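Local coordinates for CYTH domain-containing protein (Pyrococcus furiosus, PDB 1YEM) that is of uncharacterised function but carries a CYTH domain, the fold of class IV adenylyl cyclases and thiamine triphosphatases, and so may act on triphosphorylated substrates, at residues D21-H24 / T25-T28. Residues are numbered along the deposited sequence; the frame is centred on the assembly and turned at random.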
loop_
_atom_site.group_PDB
_atom_site.type_symbol
_atom_site.label_atom_id
_atom_site.label_comp_id
_atom_site.label_asym_id
_atom_site.label_seq_id
_atom_site.Cartn_x
_atom_site.Cartn_y
_atom_site.Cartn_z
ATOM N N ASP B 21 4.165 36.956 -5.594
ATOM C CA ASP B 21 5.387 37.565 -5.008
ATOM C C ASP B 21 6.557 36.573 -4.981
ATOM O O ASP B 21 7.653 36.871 -5.469
ATOM C CB ASP B 21 5.157 38.022 -3.560
ATOM C CG ASP B 21 3.978 38.961 -3.409
ATOM O OD1 ASP B 21 3.932 39.718 -2.410
ATOM O OD2 ASP B 21 3.088 38.937 -4.271
ATOM N N PHE B 22 6.306 35.391 -4.415
ATOM C CA PHE B 22 7.366 34.428 -4.136
ATOM C C PHE B 22 7.993 33.828 -5.381
ATOM O O PHE B 22 9.182 33.517 -5.379
ATOM C CB PHE B 22 6.869 33.302 -3.225
ATOM C CG PHE B 22 7.948 32.353 -2.820
ATOM C CD1 PHE B 22 8.132 31.160 -3.501
ATOM C CD2 PHE B 22 8.826 32.680 -1.786
ATOM C CE1 PHE B 22 9.150 30.292 -3.142
ATOM C CE2 PHE B 22 9.845 31.819 -1.430
ATOM C CZ PHE B 22 10.006 30.621 -2.104
ATOM N N LEU B 23 7.213 33.643 -6.438
ATOM C CA LEU B 23 7.781 33.090 -7.681
ATOM C C LEU B 23 8.716 34.092 -8.379
ATOM O O LEU B 23 9.627 33.674 -9.101
ATOM C CB LEU B 23 6.691 32.567 -8.641
ATOM C CG LEU B 23 6.435 31.051 -8.507
ATOM C CD1 LEU B 23 5.083 30.649 -9.064
ATOM C CD2 LEU B 23 7.533 30.245 -9.189
ATOM N N HIS B 24 8.505 35.394 -8.154
ATOM C CA HIS B 24 9.477 36.393 -8.602
ATOM C C HIS B 24 10.768 36.249 -7.804
ATOM O O HIS B 24 11.842 36.104 -8.386
ATOM C CB HIS B 24 8.960 37.835 -8.478
ATOM C CG HIS B 24 9.975 38.866 -8.891
ATOM N ND1 HIS B 24 10.507 39.788 -8.010
ATOM C CD2 HIS B 24 10.584 39.090 -10.083
ATOM C CE1 HIS B 24 11.384 40.548 -8.648
ATOM N NE2 HIS B 24 11.450 40.144 -9.906
ATOM N N THR B 25 10.648 36.290 -6.475
ATOM C CA THR B 25 11.782 36.091 -5.572
ATOM C C THR B 25 12.569 34.830 -5.929
ATOM O O THR B 25 13.788 34.832 -5.935
ATOM C CB THR B 25 11.315 35.976 -4.107
ATOM O OG1 THR B 25 10.482 37.091 -3.776
ATOM C CG2 THR B 25 12.503 35.936 -3.158
ATOM N N LEU B 26 11.855 33.766 -6.253
ATOM C CA LEU B 26 12.476 32.496 -6.583
ATOM C C LEU B 26 13.207 32.513 -7.944
ATOM O O LEU B 26 14.302 31.969 -8.059
ATOM C CB LEU B 26 11.406 31.397 -6.573
ATOM C CG LEU B 26 11.879 29.950 -6.665
ATOM C CD1 LEU B 26 12.674 29.569 -5.431
ATOM C CD2 LEU B 26 10.681 29.036 -6.847
ATOM N N ASN B 27 12.586 33.127 -8.964
ATOM C CA ASN B 27 13.176 33.192 -10.325
ATOM C C ASN B 27 14.445 34.030 -10.347
ATOM O O ASN B 27 15.321 33.837 -11.194
ATOM C CB ASN B 27 12.157 33.721 -11.379
ATOM C CG ASN B 27 12.146 35.271 -11.521
ATOM O OD1 ASN B 27 13.189 35.921 -11.517
ATOM N ND2 ASN B 27 10.955 35.842 -11.684
ATOM N N THR B 28 14.504 34.979 -9.419
ATOM C CA THR B 28 15.672 35.801 -9.185
ATOM C C THR B 28 16.912 34.943 -8.856
ATOM O O THR B 28 17.991 35.195 -9.367
ATOM C CB THR B 28 15.357 36.805 -8.045
ATOM O OG1 THR B 28 14.509 37.856 -8.547
ATOM C CG2 THR B 28 16.595 37.391 -7.474
#
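With chi1 at -75°, the Thr28 hydroxyl lies on the backbone-N side, opposite the carbonyl carbon, and so turns back along the helix to His24 O, one turn earlier. That carbonyl therefore takes two bonds from a single residue: one from Thr28 N and one from Thr28 OG1 at 3.2 Å, whose donor stands 40° out of the carbonyl plane. Thr25 repeats the arrangement more loosely, its OG1 making a weak bond to Asp21 O while its amide bonds to the same oxygen. Threonine suits both places, since its hydroxyl can pair with the carbonyl four residues back without breaking the helix.

The His24 side chain leans toward the C-terminal end of the helix, CG anti to the backbone N, and one ring face lies beneath Thr28 OG1, which is 4.0 Å above the plane and offset toward the rim. On the same side of the ring plane, Asn27 ND2 approaches His24 CD2 obliquely at 3.6 Å, with the amide nearly perpendicular to the ring. His24, Asn27 and Thr28 are exposed, where imidazole, amide and hydroxyl can meet solvent.

Phe22 and Leu26, four residues apart, fall on one side of the helix, where their apolar side chains are buried. Leu26 CD2 lies 4.2 Å from Phe22 CE1 and 4.1 Å from Leu23 CD2, so a single methyl bridges both neighbours. This buried side rests on Tyr113 of strand 102-115, on Leu120 and Val122 of strand 118-125, and on Leu155 and Leu157 in the loop after helix 141-154. Backbone bonds from Leu26 to Phe22 and from Asn27 to Leu23 mark an alpha-helix; the split between Phe22 and Leu26 and the exposed polar residues makes helix 19-29 amphipathic, packed against the closed antiparallel barrel of the CYTH fold.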